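Local coordinates for conserved domain protein (PDB 2I7R), which is of unknown function but has the paired beta-alpha-beta-beta-beta fold of the glyoxalase/bleomycin resistance/dioxygenase superfamily and assembles as two copies, at residues L6-I11 with C47-Q52; I12-P17 with L58-S63; D22-L27 with A39-G44. All blocks are in the same frame, centred on the assembly; numbering follows the deposited sequence.

Contacts 1 and 3 lie within the first beta-alpha-beta-beta-beta module, whose strand order 5-12, 46-51, 38-43, 33-35 is repeated in the second half; contact 2 joins that module to the loop leading to the second. In contact 1, strand 46-51 returns beside strand 5-12, in parallel, and closes the module. Contact 2 takes over where strand 5-12 ends, before helix 16-27. Contact 3 packs that helix on strand 38-43, the neighbour of 46-51; both its segments fall between those of contact 1. The centres of contacts 2 and 3 each lie about 11 Å from that of contact 1 and about 16 Å from each other. Segments of contacts 1 and 2 alternate along the chain, and all three contacts reach the second subunit.

Contact 1: residues L6-I11 with C47-Q52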
loop_
_atom_site.group_PDB
_atom_site.type_symbol
_atom_site.label_atom_id
_atom_site.label_comp_id
_atom_site.label_asym_id
_atom_site.label_seq_id
_atom_site.Cartn_x
_atom_site.Cartn_y
_atom_site.Cartn_z
ATOM N N LEU A 6 -2.623 1.895 9.663
ATOM C CA LEU A 6 -2.338 1.234 8.389
ATOM C C LEU A 6 -1.036 0.463 8.521
ATOM O O LEU A 6 0.013 1.059 8.588
ATOM C CB LEU A 6 -2.266 2.263 7.238
ATOM C CG LEU A 6 -1.808 1.842 5.842
ATOM C CD1 LEU A 6 -2.526 0.614 5.378
ATOM C CD2 LEU A 6 -2.040 2.984 4.868
ATOM N N ASN A 7 -1.157 -0.863 8.500
ATOM C CA ASN A 7 -0.260 -1.857 9.111
ATOM C C ASN A 7 0.267 -2.837 8.077
ATOM O O ASN A 7 1.340 -3.390 8.232
ATOM C CB ASN A 7 -1.090 -2.751 10.085
ATOM C CG ASN A 7 -0.678 -2.580 11.482
ATOM O OD1 ASN A 7 -0.089 -1.569 11.822
ATOM N ND2 ASN A 7 -0.966 -3.550 12.320
ATOM N N GLN A 8 -0.577 -3.129 7.095
ATOM C CA GLN A 8 -0.357 -4.222 6.160
ATOM C C GLN A 8 -0.941 -3.865 4.797
ATOM O O GLN A 8 -2.034 -3.314 4.692
ATOM C CB GLN A 8 -1.017 -5.496 6.699
ATOM C CG GLN A 8 -0.815 -6.714 5.841
ATOM C CD GLN A 8 -1.424 -7.992 6.450
ATOM O OE1 GLN A 8 -1.372 -8.207 7.667
ATOM N NE2 GLN A 8 -1.983 -8.848 5.593
ATOM N N LEU A 9 -0.202 -4.193 3.755
ATOM C CA LEU A 9 -0.673 -3.985 2.414
ATOM C C LEU A 9 -0.521 -5.319 1.705
ATOM O O LEU A 9 0.546 -5.944 1.770
ATOM C CB LEU A 9 0.166 -2.891 1.735
ATOM C CG LEU A 9 0.027 -2.710 0.226
ATOM C CD1 LEU A 9 -1.366 -2.142 -0.152
ATOM C CD2 LEU A 9 1.145 -1.826 -0.288
ATOM N N ASP A 10 -1.598 -5.787 1.072
ATOM C CA ASP A 10 -1.490 -6.987 0.252
ATOM C C ASP A 10 -1.477 -6.606 -1.221
ATOM O O ASP A 10 -2.239 -5.759 -1.644
ATOM C CB ASP A 10 -2.675 -7.931 0.450
ATOM C CG ASP A 10 -2.908 -8.322 1.891
ATOM O OD1 ASP A 10 -2.076 -8.020 2.765
ATOM O OD2 ASP A 10 -3.976 -8.929 2.126
ATOM N N ILE A 11 -0.658 -7.298 -1.990
ATOM C CA ILE A 11 -0.653 -7.216 -3.449
ATOM C C ILE A 11 -1.097 -8.579 -3.981
ATOM O O ILE A 11 -0.490 -9.616 -3.652
ATOM C CB ILE A 11 0.770 -6.900 -4.047
ATOM C CG1 ILE A 11 1.501 -5.783 -3.270
ATOM C CG2 ILE A 11 0.657 -6.640 -5.585
ATOM C CD1 ILE A 11 0.702 -4.464 -3.152
ATOM N N CYS A 47 3.943 -4.336 7.239
ATOM C CA CYS A 47 4.064 -5.611 6.519
ATOM C C CYS A 47 3.550 -5.483 5.108
ATOM O O CYS A 47 2.636 -4.726 4.847
ATOM C CB CYS A 47 3.276 -6.718 7.197
ATOM S SG CYS A 47 4.067 -7.321 8.636
ATOM N N LEU A 48 4.145 -6.237 4.208
ATOM C CA LEU A 48 3.706 -6.282 2.831
ATOM C C LEU A 48 3.503 -7.759 2.477
ATOM O O LEU A 48 4.457 -8.525 2.489
ATOM C CB LEU A 48 4.758 -5.584 1.931
ATOM C CG LEU A 48 4.653 -5.553 0.387
ATOM C CD1 LEU A 48 3.514 -4.686 -0.109
ATOM C CD2 LEU A 48 5.947 -5.019 -0.207
HETATM N N MSE A 49 2.271 -8.155 2.169
HETATM C CA MSE A 49 1.997 -9.516 1.711
HETATM C C MSE A 49 1.847 -9.617 0.173
HETATM O O MSE A 49 1.359 -8.690 -0.496
HETATM C CB MSE A 49 0.704 -10.056 2.353
HETATM C CG MSE A 49 0.828 -10.541 3.803
HETATM SE SE MSE A 49 1.839 -9.431 5.044
HETATM C CE MSE A 49 1.106 -10.289 6.745
ATOM N N LEU A 50 2.229 -10.763 -0.364
ATOM C CA LEU A 50 1.847 -11.142 -1.719
ATOM C C LEU A 50 0.851 -12.279 -1.573
ATOM O O LEU A 50 1.061 -13.196 -0.774
ATOM C CB LEU A 50 3.059 -11.608 -2.516
ATOM C CG LEU A 50 4.285 -10.696 -2.461
ATOM C CD1 LEU A 50 5.428 -11.366 -3.199
ATOM C CD2 LEU A 50 3.954 -9.316 -3.072
ATOM N N SER A 51 -0.242 -12.222 -2.308
ATOM C CA SER A 51 -1.230 -13.280 -2.197
ATOM C C SER A 51 -1.775 -13.656 -3.562
ATOM O O SER A 51 -2.081 -12.787 -4.353
ATOM C CB SER A 51 -2.340 -12.870 -1.233
ATOM O OG SER A 51 -3.421 -13.783 -1.322
ATOM N N GLN A 52 -1.884 -14.957 -3.839
ATOM C CA GLN A 52 -2.510 -15.411 -5.073
ATOM C C GLN A 52 -4.033 -15.482 -4.896
ATOM O O GLN A 52 -4.802 -15.181 -5.803
ATOM C CB GLN A 52 -1.931 -16.757 -5.488
ATOM C CG GLN A 52 -2.323 -17.192 -6.890
ATOM C CD GLN A 52 -2.105 -18.687 -7.106
ATOM O OE1 GLN A 52 -1.107 -19.252 -6.644
ATOM N NE2 GLN A 52 -3.043 -19.337 -7.801
#
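Five backbone hydrogen bonds join L6-I11 to C47-Q52, the parallel pairing of the first and last strands in a beta-alpha-beta-beta-beta module of the glyoxalase/bleomycin resistance fold. The ladder alternates: C47 N gives to N7 O, L9 N to C47 O, M49 N to L9 O, I11 N to M49 O and S51 N to I11 O; S51 OG bonds N53 O. The first is nearly straight, 177° at the hydrogen. Four of the acceptors, C47 O, L9 O, M49 O and I11 O, also receive a CA-H contact, from Q8, L48, D10 and L50 respectively. On the face carrying Q8, C47, D10 and M49, the Q8 chain, with CG anti to its backbone N (chi1 -178°), crosses the selenomethionine side chain of M49 at about a right angle; M49 CE lies 3.4 Å from Q8 OE1. The other face is apolar: L9 CD2 meets L48 CD1 at 3.7 Å, the two leucines side by side and pointing the same way, while I11 CG1 touches the same L48 methyl at 3.9 Å. The outer side of strand 5-12 is taken by an antiparallel strand of the second subunit. N7 ND2 bonds Y115 OH there, and D10 OD2 bonds H68 NE2 of that subunit. The other oxygen, D10 OD1, offers its syn lone pair to Q8 NE2, 2.9 Å away and 3° out of the Q8 amide plane.

Contact 2: residues I12-P17 with L58-S63; sequences IVSNVP and LENFQS
I12, at the end of strand 5-12, meets the loop L58-S63 where the chain leaves the first strand of this beta-alpha-beta-beta-beta module for helix 16-27. The touching parts run 76° apart, so the loop passes across the strand end and does not extend it as a ladder. I12 does most of the work. Its CB points toward the loop, and CG1, anti to the carbonyl carbon, touches both methyls of L58, 3.9 Å from CD1 and 4.0 Å from CD2. The second branch, CG2, turns to N60, with OD1 3.3 Å away; the two side chains cross at about a right angle. That amide oxygen is also hydrogen-bonded by H54 NE2, which helps fix the turn of the N60 side chain beside I12. A single backbone hydrogen bond joins the segments: F61 N gives to I12 O at 2.8 Å and 174°, with the donor tilted 20° from the carbonyl plane. The loop also meets the second subunit, where E59 N bonds S63 OG of the other copy and the reciprocal bond forms as well. V13 points away from the loop and packs on A108, while its backbone pairs with S51. S14 follows at the exposed margin, where its CB lies 3.7 Å from N60 ND2.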
loop_
_atom_site.group_PDB
_atom_site.type_symbol
_atom_site.label_atom_id
_atom_site.label_comp_id
_atom_site.label_asym_id
_atom_site.label_seq_id
_atom_site.Cartn_x
_atom_site.Cartn_y
_atom_site.Cartn_z
ATOM N N ILE A 12 -2.140 -8.570 -4.805
ATOM C CA ILE A 12 -2.664 -9.809 -5.387
ATOM C C ILE A 12 -1.950 -10.043 -6.732
ATOM O O ILE A 12 -1.984 -9.169 -7.641
ATOM C CB ILE A 12 -4.173 -9.726 -5.616
ATOM C CG1 ILE A 12 -4.915 -9.266 -4.370
ATOM C CG2 ILE A 12 -4.722 -11.037 -6.160
ATOM C CD1 ILE A 12 -4.400 -9.890 -3.080
ATOM N N VAL A 13 -1.295 -11.200 -6.834
ATOM C CA VAL A 13 -0.470 -11.573 -7.995
ATOM C C VAL A 13 -0.643 -13.077 -8.305
ATOM O O VAL A 13 -0.921 -13.860 -7.403
ATOM C CB VAL A 13 1.038 -11.205 -7.786
ATOM C CG1 VAL A 13 1.207 -9.691 -7.550
ATOM C CG2 VAL A 13 1.695 -12.021 -6.631
ATOM N N SER A 14 -0.470 -13.486 -9.561
ATOM C CA SER A 14 -0.637 -14.909 -9.913
ATOM C C SER A 14 0.580 -15.779 -9.606
ATOM O O SER A 14 0.450 -16.994 -9.424
ATOM C CB SER A 14 -1.016 -15.070 -11.382
ATOM O OG SER A 14 0.046 -14.590 -12.173
ATOM N N ASN A 15 1.759 -15.173 -9.524
ATOM C CA ASN A 15 2.970 -15.967 -9.357
ATOM C C ASN A 15 3.791 -15.490 -8.170
ATOM O O ASN A 15 4.846 -14.862 -8.313
ATOM C CB ASN A 15 3.795 -15.956 -10.642
ATOM C CG ASN A 15 4.920 -16.968 -10.614
ATOM O OD1 ASN A 15 5.221 -17.576 -9.572
ATOM N ND2 ASN A 15 5.574 -17.142 -11.756
ATOM N N VAL A 16 3.277 -15.786 -6.992
ATOM C CA VAL A 16 3.883 -15.376 -5.750
ATOM C C VAL A 16 5.377 -15.762 -5.623
ATOM O O VAL A 16 6.178 -14.889 -5.247
ATOM C CB VAL A 16 3.059 -15.876 -4.557
ATOM C CG1 VAL A 16 3.790 -15.623 -3.242
ATOM C CG2 VAL A 16 1.715 -15.214 -4.573
ATOM N N PRO A 17 5.762 -17.052 -5.925
ATOM C CA PRO A 17 7.196 -17.323 -5.766
ATOM C C PRO A 17 8.126 -16.410 -6.567
ATOM O O PRO A 17 9.127 -15.970 -6.019
ATOM C CB PRO A 17 7.334 -18.816 -6.132
ATOM C CG PRO A 17 5.945 -19.390 -5.810
ATOM C CD PRO A 17 5.031 -18.284 -6.312
ATOM N N LEU A 58 -11.857 -9.451 -6.673
ATOM C CA LEU A 58 -11.007 -8.381 -7.238
ATOM C C LEU A 58 -10.118 -8.980 -8.333
ATOM O O LEU A 58 -10.127 -10.189 -8.551
ATOM C CB LEU A 58 -10.183 -7.665 -6.129
ATOM C CG LEU A 58 -9.357 -8.497 -5.124
ATOM C CD1 LEU A 58 -8.483 -9.468 -5.838
ATOM C CD2 LEU A 58 -8.516 -7.636 -4.184
ATOM N N GLU A 59 -9.337 -8.145 -9.000
ATOM C CA GLU A 59 -8.444 -8.621 -10.047
ATOM C C GLU A 59 -6.998 -8.632 -9.554
ATOM O O GLU A 59 -6.678 -8.006 -8.553
ATOM C CB GLU A 59 -8.591 -7.718 -11.274
ATOM C CG GLU A 59 -10.008 -7.558 -11.732
ATOM C CD GLU A 59 -10.136 -6.649 -12.953
ATOM O OE1 GLU A 59 -9.246 -5.821 -13.193
ATOM O OE2 GLU A 59 -11.129 -6.745 -13.675
ATOM N N ASN A 60 -6.118 -9.349 -10.230
ATOM C CA ASN A 60 -4.701 -9.192 -9.950
ATOM C C ASN A 60 -4.261 -7.754 -10.185
ATOM O O ASN A 60 -4.872 -6.977 -10.980
ATOM C CB ASN A 60 -3.833 -10.184 -10.741
ATOM C CG ASN A 60 -4.150 -11.636 -10.383
ATOM O OD1 ASN A 60 -4.785 -11.915 -9.365
ATOM N ND2 ASN A 60 -3.755 -12.543 -11.231
ATOM N N PHE A 61 -3.227 -7.394 -9.438
ATOM C CA PHE A 61 -2.681 -6.067 -9.454
ATOM C C PHE A 61 -2.174 -5.814 -10.847
ATOM O O PHE A 61 -1.552 -6.678 -11.428
ATOM C CB PHE A 61 -1.516 -5.925 -8.455
ATOM C CG PHE A 61 -0.912 -4.542 -8.460
ATOM C CD1 PHE A 61 -1.608 -3.469 -7.894
ATOM C CD2 PHE A 61 0.305 -4.298 -9.079
ATOM C CE1 PHE A 61 -1.065 -2.178 -7.901
ATOM C CE2 PHE A 61 0.850 -2.988 -9.114
ATOM C CZ PHE A 61 0.171 -1.935 -8.530
ATOM N N GLN A 62 -2.457 -4.634 -11.360
ATOM C CA GLN A 62 -1.917 -4.170 -12.617
ATOM C C GLN A 62 -0.902 -3.041 -12.395
ATOM O O GLN A 62 0.309 -3.248 -12.490
ATOM C CB GLN A 62 -3.068 -3.786 -13.561
ATOM C CG GLN A 62 -3.784 -5.076 -14.102
ATOM C CD GLN A 62 -5.035 -4.799 -14.917
ATOM O OE1 GLN A 62 -5.087 -3.840 -15.699
ATOM N NE2 GLN A 62 -6.064 -5.660 -14.743
ATOM N N SER A 63 -1.374 -1.848 -12.075
ATOM C CA SER A 63 -0.454 -0.723 -11.907
ATOM C C SER A 63 -1.083 0.288 -10.957
ATOM O O SER A 63 -2.121 0.021 -10.387
ATOM C CB SER A 63 -0.101 -0.086 -13.283
ATOM O OG SER A 63 1.104 0.701 -13.224
#

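Contact 3: residues D22-L27 with A39-G44; sequences DLEHIL and AQFTIG
The helix of the beta-alpha-beta-beta-beta module packs against its sheet here, with D22-L27 lying over strand 38-43 and F41 filling the gap between them. The helix and strand segments run almost alongside, 13° apart in direction, with axes 10.9 Å apart at closest approach, and the contact is made by side chains. F41 points toward the helix, its CG anti to the carbonyl carbon (chi1 -69°), and three helix residues, L23, E24 and L27, touch its ring. L23 CB approaches CZ obliquely at 3.8 Å, and L23 CD2 comes within 4.1 Å of CE2. L27 arrives, also obliquely, from one turn further on, placing its CD1 methyl 3.8 Å from F41 CD1. That spacing follows the helix, in which L27 N bonds L23 O. The same L27 methyl touches I43 CD1 at 4.1 Å, so one branch bridges two strand residues that face the helix. I69 of strand 65-70 packs on both L27 and I43, and on the second subunit M4 touches L27 and L6 touches I43. E24 brings its aliphatic part to the ring, leaving the carboxylate to bond A31 N through OE2; the carboxylate and ring planes stand 87° apart. E24 CG lies at the ring edge, near its plane, 3.6 Å from F41 CE1 and 3.7 Å from F41 CZ.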
loop_
_atom_site.group_PDB
_atom_site.type_symbol
_atom_site.label_atom_id
_atom_site.label_comp_id
_atom_site.label_asym_id
_atom_site.label_seq_id
_atom_site.Cartn_x
_atom_site.Cartn_y
_atom_site.Cartn_z
ATOM N N ASP A 22 11.859 -11.808 -6.612
ATOM C CA ASP A 22 12.250 -10.500 -7.159
ATOM C C ASP A 22 12.257 -9.390 -6.092
ATOM O O ASP A 22 13.169 -8.575 -6.041
ATOM C CB ASP A 22 11.310 -10.096 -8.293
ATOM C CG ASP A 22 11.476 -10.949 -9.540
ATOM O OD1 ASP A 22 12.442 -11.731 -9.604
ATOM O OD2 ASP A 22 10.628 -10.834 -10.449
ATOM N N LEU A 23 11.206 -9.355 -5.287
ATOM C CA LEU A 23 11.071 -8.406 -4.179
ATOM C C LEU A 23 12.181 -8.562 -3.127
ATOM O O LEU A 23 12.698 -7.574 -2.645
ATOM C CB LEU A 23 9.677 -8.539 -3.553
ATOM C CG LEU A 23 8.874 -7.276 -3.218
ATOM C CD1 LEU A 23 9.099 -6.085 -4.181
ATOM C CD2 LEU A 23 7.358 -7.589 -3.032
ATOM N N GLU A 24 12.594 -9.801 -2.824
ATOM C CA GLU A 24 13.760 -10.034 -1.943
ATOM C C GLU A 24 15.078 -9.414 -2.442
ATOM O O GLU A 24 15.822 -8.854 -1.648
ATOM C CB GLU A 24 13.955 -11.528 -1.668
ATOM C CG GLU A 24 12.701 -12.200 -1.143
ATOM C CD GLU A 24 12.880 -13.673 -0.803
ATOM O OE1 GLU A 24 13.474 -14.434 -1.604
ATOM O OE2 GLU A 24 12.397 -14.065 0.281
ATOM N N HIS A 25 15.372 -9.521 -3.746
ATOM C CA HIS A 25 16.572 -8.882 -4.293
ATOM C C HIS A 25 16.442 -7.365 -4.214
ATOM O O HIS A 25 17.373 -6.676 -3.798
ATOM C CB HIS A 25 16.853 -9.316 -5.731
ATOM C CG HIS A 25 17.216 -10.754 -5.862
ATOM N ND1 HIS A 25 16.386 -11.677 -6.459
ATOM C CD2 HIS A 25 18.315 -11.436 -5.464
ATOM C CE1 HIS A 25 16.961 -12.867 -6.427
ATOM N NE2 HIS A 25 18.135 -12.745 -5.835
ATOM N N ILE A 26 15.274 -6.844 -4.580
ATOM C CA ILE A 26 15.089 -5.398 -4.529
ATOM C C ILE A 26 15.193 -4.836 -3.106
ATOM O O ILE A 26 15.800 -3.792 -2.894
ATOM C CB ILE A 26 13.771 -4.997 -5.153
ATOM C CG1 ILE A 26 13.846 -5.208 -6.669
ATOM C CG2 ILE A 26 13.421 -3.530 -4.768
ATOM C CD1 ILE A 26 12.522 -5.337 -7.318
ATOM N N LEU A 27 14.599 -5.527 -2.140
ATOM C CA LEU A 27 14.543 -5.051 -0.778
ATOM C C LEU A 27 15.793 -5.459 -0.008
ATOM O O LEU A 27 16.075 -4.929 1.079
ATOM C CB LEU A 27 13.315 -5.624 -0.081
ATOM C CG LEU A 27 11.930 -5.110 -0.492
ATOM C CD1 LEU A 27 10.847 -5.991 0.145
ATOM C CD2 LEU A 27 11.787 -3.601 -0.138
ATOM N N ALA A 39 3.344 -14.745 0.525
ATOM C CA ALA A 39 4.659 -14.337 1.084
ATOM C C ALA A 39 4.462 -13.118 1.978
ATOM O O ALA A 39 3.596 -12.266 1.722
ATOM C CB ALA A 39 5.679 -14.017 -0.032
ATOM N N GLN A 40 5.247 -13.038 3.041
ATOM C CA GLN A 40 5.111 -11.958 3.989
ATOM C C GLN A 40 6.447 -11.307 4.150
ATOM O O GLN A 40 7.423 -11.985 4.473
ATOM C CB GLN A 40 4.672 -12.484 5.366
ATOM C CG GLN A 40 4.929 -11.504 6.542
ATOM C CD GLN A 40 4.696 -12.179 7.902
ATOM O OE1 GLN A 40 3.727 -12.927 8.070
ATOM N NE2 GLN A 40 5.582 -11.923 8.864
ATOM N N PHE A 41 6.479 -9.989 3.988
ATOM C CA PHE A 41 7.654 -9.218 4.276
ATOM C C PHE A 41 7.333 -8.298 5.426
ATOM O O PHE A 41 6.231 -7.766 5.513
ATOM C CB PHE A 41 8.056 -8.355 3.066
ATOM C CG PHE A 41 8.560 -9.142 1.881
ATOM C CD1 PHE A 41 9.926 -9.304 1.673
ATOM C CD2 PHE A 41 7.676 -9.707 0.973
ATOM C CE1 PHE A 41 10.406 -10.014 0.577
ATOM C CE2 PHE A 41 8.165 -10.413 -0.151
ATOM C CZ PHE A 41 9.510 -10.563 -0.337
ATOM N N THR A 42 8.302 -8.109 6.310
ATOM C CA THR A 42 8.248 -7.027 7.291
ATOM C C THR A 42 9.236 -5.948 6.818
ATOM O O THR A 42 10.385 -6.243 6.459
ATOM C CB THR A 42 8.545 -7.572 8.708
ATOM O OG1 THR A 42 7.564 -8.585 9.026
ATOM C CG2 THR A 42 8.492 -6.465 9.771
ATOM N N ILE A 43 8.759 -4.715 6.728
ATOM C CA ILE A 43 9.598 -3.602 6.342
ATOM C C ILE A 43 9.459 -2.505 7.377
ATOM O O ILE A 43 8.625 -1.591 7.234
ATOM C CB ILE A 43 9.267 -3.030 4.937
ATOM C CG1 ILE A 43 9.093 -4.143 3.871
ATOM C CG2 ILE A 43 10.357 -2.048 4.540
ATOM C CD1 ILE A 43 8.437 -3.688 2.532
ATOM N N GLY A 44 10.288 -2.600 8.413
ATOM C CA GLY A 44 10.229 -1.691 9.551
ATOM C C GLY A 44 8.959 -1.986 10.324
ATOM O O GLY A 44 8.784 -3.075 10.836
#